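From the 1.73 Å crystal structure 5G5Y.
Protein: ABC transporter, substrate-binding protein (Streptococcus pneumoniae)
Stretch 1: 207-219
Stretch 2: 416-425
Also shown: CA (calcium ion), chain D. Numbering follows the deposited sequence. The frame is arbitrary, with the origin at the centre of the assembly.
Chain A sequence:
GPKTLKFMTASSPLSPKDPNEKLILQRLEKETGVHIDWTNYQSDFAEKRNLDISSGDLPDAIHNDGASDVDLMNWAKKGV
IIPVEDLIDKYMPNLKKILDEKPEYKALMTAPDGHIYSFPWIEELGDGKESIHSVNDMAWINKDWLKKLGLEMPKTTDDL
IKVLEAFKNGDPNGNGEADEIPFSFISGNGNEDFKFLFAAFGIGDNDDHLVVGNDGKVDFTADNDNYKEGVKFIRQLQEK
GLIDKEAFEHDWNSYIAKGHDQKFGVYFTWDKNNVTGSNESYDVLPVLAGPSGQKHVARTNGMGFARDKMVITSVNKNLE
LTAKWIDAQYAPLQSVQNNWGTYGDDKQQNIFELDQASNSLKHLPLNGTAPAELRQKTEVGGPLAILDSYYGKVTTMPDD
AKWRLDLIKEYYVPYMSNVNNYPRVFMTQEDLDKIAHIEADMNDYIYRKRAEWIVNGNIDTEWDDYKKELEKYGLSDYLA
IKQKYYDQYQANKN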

# COMPACT_ATOMS: atom_id res chain seq x y z
N ASP A 207 -8.15 -5.33 4.90
CA ASP A 207 -8.92 -4.07 4.80
C ASP A 207 -9.99 -4.09 3.73
O ASP A 207 -10.90 -3.28 3.79
N ASP A 208 -9.88 -4.97 2.73
CA ASP A 208 -10.94 -5.16 1.72
C ASP A 208 -11.99 -6.21 2.14
O ASP A 208 -12.97 -6.41 1.43
N HIS A 209 -11.76 -6.90 3.26
CA HIS A 209 -12.52 -8.08 3.67
C HIS A 209 -12.67 -9.09 2.53
O HIS A 209 -13.74 -9.69 2.35
N LEU A 210 -11.62 -9.22 1.73
CA LEU A 210 -11.69 -10.08 0.55
C LEU A 210 -10.38 -10.82 0.33
O LEU A 210 -9.33 -10.19 0.13
N VAL A 211 -10.47 -12.15 0.37
CA VAL A 211 -9.34 -13.03 -0.03
C VAL A 211 -9.73 -13.88 -1.24
O VAL A 211 -10.89 -13.88 -1.65
N VAL A 212 -8.76 -14.61 -1.79
CA VAL A 212 -9.00 -15.50 -2.93
C VAL A 212 -8.56 -16.88 -2.50
O VAL A 212 -7.40 -17.06 -2.21
N GLY A 213 -9.50 -17.81 -2.45
CA GLY A 213 -9.24 -19.19 -2.04
C GLY A 213 -8.50 -19.96 -3.10
O GLY A 213 -8.52 -19.61 -4.29
N ASN A 214 -7.80 -21.02 -2.68
CA ASN A 214 -7.06 -21.83 -3.64
C ASN A 214 -7.97 -22.63 -4.63
O ASN A 214 -7.47 -23.24 -5.60
N ASP A 215 -9.27 -22.60 -4.41
CA ASP A 215 -10.25 -23.01 -5.44
C ASP A 215 -10.57 -21.96 -6.51
O ASP A 215 -11.33 -22.24 -7.45
N GLY A 216 -10.00 -20.77 -6.42
CA GLY A 216 -10.22 -19.73 -7.42
C GLY A 216 -11.44 -18.88 -7.10
O GLY A 216 -11.87 -18.11 -7.93
N LYS A 217 -12.03 -19.07 -5.91
CA LYS A 217 -13.23 -18.35 -5.51
C LYS A 217 -12.90 -17.24 -4.55
O LYS A 217 -12.21 -17.43 -3.54
N VAL A 218 -13.45 -16.07 -4.85
CA VAL A 218 -13.24 -14.90 -4.00
C VAL A 218 -14.05 -15.18 -2.72
O VAL A 218 -15.12 -15.77 -2.79
N ASP A 219 -13.52 -14.81 -1.58
CA ASP A 219 -14.21 -15.02 -0.28
C ASP A 219 -14.30 -13.73 0.52
O ASP A 219 -13.28 -13.07 0.78
N MET A 416 1.43 -18.10 4.65
CA MET A 416 0.58 -17.55 3.58
C MET A 416 0.27 -18.63 2.57
O MET A 416 0.99 -18.83 1.54
N SER A 417 -0.80 -19.36 2.83
CA SER A 417 -1.13 -20.52 2.05
C SER A 417 -1.91 -20.22 0.78
O SER A 417 -2.11 -21.12 -0.02
N ASN A 418 -2.38 -18.99 0.60
CA ASN A 418 -3.18 -18.63 -0.57
C ASN A 418 -2.26 -18.29 -1.75
O ASN A 418 -1.44 -17.38 -1.66
N VAL A 419 -2.43 -19.03 -2.84
CA VAL A 419 -1.63 -18.85 -4.07
C VAL A 419 -1.75 -17.39 -4.55
O VAL A 419 -0.75 -16.72 -4.95
N ASN A 420 -2.99 -16.89 -4.51
CA ASN A 420 -3.32 -15.59 -5.04
C ASN A 420 -3.90 -14.66 -4.02
O ASN A 420 -4.49 -15.08 -3.03
N ASN A 421 -3.74 -13.38 -4.31
CA ASN A 421 -4.57 -12.31 -3.68
C ASN A 421 -5.48 -11.71 -4.77
O ASN A 421 -5.56 -12.27 -5.88
N TYR A 422 -6.23 -10.66 -4.44
CA TYR A 422 -7.22 -10.08 -5.37
C TYR A 422 -6.52 -9.01 -6.22
O TYR A 422 -5.95 -8.06 -5.64
N PRO A 423 -6.58 -9.13 -7.56
CA PRO A 423 -5.81 -8.22 -8.40
C PRO A 423 -6.47 -6.83 -8.55
O PRO A 423 -7.70 -6.71 -8.50
N ARG A 424 -5.65 -5.83 -8.79
CA ARG A 424 -6.09 -4.43 -8.93
C ARG A 424 -6.76 -4.17 -10.30
O ARG A 424 -6.29 -3.31 -11.03
N VAL A 425 -7.84 -4.87 -10.62
CA VAL A 425 -8.43 -4.83 -11.96
C VAL A 425 -9.04 -3.47 -12.23
O VAL A 425 -9.44 -2.80 -11.32

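Packing of the 207-219 hairpin against the irregular 416-425 segment. Apolar contacts gather round Y422 (chi1 t), whose CA-CB bond runs sideways. L210 (t, p) points toward it and lays CD2 over one ring face, 4.1 Å from the Y422 ring centroid and 3.8 Å from Y422 CD1, a CH-pi contact. V218 (m) meets the ring edge, CG1 to Y422 CE1 3.9 Å. V212 (t) also points in; its CG2 lies 3.5 Å from N421 O and 4.2 Å from Y422 CB.

Direct hydrogen bonds cluster at the turn G213-G216. N214 (m) leaves its backbone sideways, but its amide reaches across and uses both ends: ND2 donates to S417 O (2.9 Å), and OD1 accepts from V419 N (2.8 Å). In return, N418 (m) donates from ND2 to V212 O (2.9 Å). Just past the turn, K217 N donates to OD1 of D215 (chi1 p, 3.1 Å), a bond within the first stretch.

Waters link the two stretches. Water 1 accepts from V212 N (3.1 Å) and donates to N420 O (2.8 Å); water 2 accepts from N420 N (3.0 Å) and lies 2.8 Å from both V212 O and N214 OD1; water 3 accepts from N420 ND2 (2.8 Å) and donates a weak bond to G213 O (3.4 Å).

Charges approach at D208 (m) and R424 (m, m, t): OD2 of D208 lies 4.1 Å from R424 NH1, beyond a salt bridge. Away from the contact, D219 OD1 (chi1 t) binds calcium at 2.4 Å.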

# COMPACT_ATOMS: atom_id res chain seq x y z
CB ASP A 207 -7.97 -2.87 4.64
CG ASP A 207 -7.22 -2.53 5.92
OD1 ASP A 207 -7.61 -3.05 7.00
OD2 ASP A 207 -6.25 -1.74 5.87
CB ASP A 208 -10.36 -5.63 0.40
CG ASP A 208 -9.36 -4.65 -0.19
OD1 ASP A 208 -9.66 -3.44 -0.25
OD2 ASP A 208 -8.26 -5.07 -0.60
CB HIS A 209 -13.89 -7.71 4.23
CG HIS A 209 -13.84 -6.64 5.27
ND1 HIS A 209 -13.11 -6.77 6.43
CD2 HIS A 209 -14.41 -5.41 5.32
CE1 HIS A 209 -13.19 -5.64 7.12
NE2 HIS A 209 -13.98 -4.81 6.48
CB LEU A 210 -12.03 -9.24 -0.67
CG LEU A 210 -12.56 -9.98 -1.87
CD1 LEU A 210 -14.02 -10.36 -1.66
CD2 LEU A 210 -12.44 -9.09 -3.10
CB VAL A 211 -8.85 -13.90 1.16
CG1 VAL A 211 -8.32 -13.01 2.27
CG2 VAL A 211 -9.95 -14.82 1.68
CB VAL A 212 -8.21 -15.12 -4.20
CG1 VAL A 212 -8.58 -16.05 -5.37
CG2 VAL A 212 -8.48 -13.69 -4.58
CB ASN A 214 -6.05 -22.74 -2.91
CG ASN A 214 -4.92 -21.95 -2.32
OD1 ASN A 214 -4.65 -20.81 -2.74
ND2 ASN A 214 -4.25 -22.52 -1.33
CB ASP A 215 -11.53 -23.49 -4.76
CG ASP A 215 -12.21 -22.42 -3.93
OD1 ASP A 215 -11.69 -21.28 -3.75
OD2 ASP A 215 -13.30 -22.75 -3.41
CB LYS A 217 -14.27 -19.29 -4.92
CG LYS A 217 -14.73 -20.36 -5.93
CD LYS A 217 -15.03 -19.80 -7.33
CE LYS A 217 -15.87 -20.77 -8.15
NZ LYS A 217 -15.86 -20.41 -9.60
CB VAL A 218 -13.65 -13.58 -4.69
CG1 VAL A 218 -12.90 -13.36 -6.00
CG2 VAL A 218 -15.14 -13.50 -4.95
CB ASP A 219 -13.45 -16.12 0.49
CG ASP A 219 -14.11 -16.51 1.83
OD1 ASP A 219 -15.32 -16.33 2.01
OD2 ASP A 219 -13.40 -17.05 2.70
CB MET A 416 1.29 -16.40 2.87
CG MET A 416 1.55 -15.17 3.74
SD MET A 416 2.41 -14.00 2.66
CE MET A 416 3.12 -12.90 3.87
CB SER A 417 -1.92 -21.51 2.94
OG SER A 417 -1.04 -21.94 4.00
CB ASN A 418 -4.11 -17.48 -0.25
CG ASN A 418 -5.18 -17.88 0.77
OD1 ASN A 418 -4.86 -18.48 1.81
ND2 ASN A 418 -6.45 -17.65 0.45
CB VAL A 419 -2.09 -19.82 -5.20
CG1 VAL A 419 -1.35 -19.52 -6.50
CG2 VAL A 419 -1.90 -21.29 -4.86
CB ASN A 420 -4.31 -15.74 -6.20
CG ASN A 420 -3.62 -16.30 -7.46
OD1 ASN A 420 -2.65 -15.74 -7.95
ND2 ASN A 420 -4.06 -17.42 -7.90
CB ASN A 421 -3.71 -11.28 -2.94
CG ASN A 421 -2.80 -10.49 -3.85
OD1 ASN A 421 -2.80 -10.70 -5.06
ND2 ASN A 421 -2.03 -9.55 -3.29
CB TYR A 422 -8.42 -9.45 -4.62
CG TYR A 422 -9.52 -9.16 -5.64
CD1 TYR A 422 -10.36 -10.17 -6.06
CD2 TYR A 422 -9.64 -7.92 -6.26
CE1 TYR A 422 -11.33 -9.94 -7.04
CE2 TYR A 422 -10.59 -7.68 -7.26
CZ TYR A 422 -11.42 -8.70 -7.65
OH TYR A 422 -12.38 -8.44 -8.61
CB PRO A 423 -5.76 -8.96 -9.73
CG PRO A 423 -7.01 -9.74 -9.77
CD PRO A 423 -7.30 -10.14 -8.35
CB ARG A 424 -4.86 -3.50 -8.82
CG ARG A 424 -4.19 -3.41 -7.46
CD ARG A 424 -5.25 -3.12 -6.44
NE ARG A 424 -4.73 -2.58 -5.20
CZ ARG A 424 -5.30 -2.76 -4.00
NH1 ARG A 424 -6.41 -3.47 -3.85
NH2 ARG A 424 -4.73 -2.22 -2.94
CB VAL A 425 -9.51 -5.93 -12.14
CG1 VAL A 425 -8.83 -7.28 -12.28
CG2 VAL A 425 -10.53 -5.91 -11.00
CA CA D . -17.25 -15.61 3.29
O HOH W 1 -5.90 -14.26 -0.71
O HOH W 2 -5.50 -18.33 -3.79
O HOH W 3 -6.01 -18.80 -6.42
O HOH W 4 -17.30 -17.85 2.66
O HOH W 5 -17.99 -14.97 0.90
O HOH W 6 -19.27 -17.06 3.19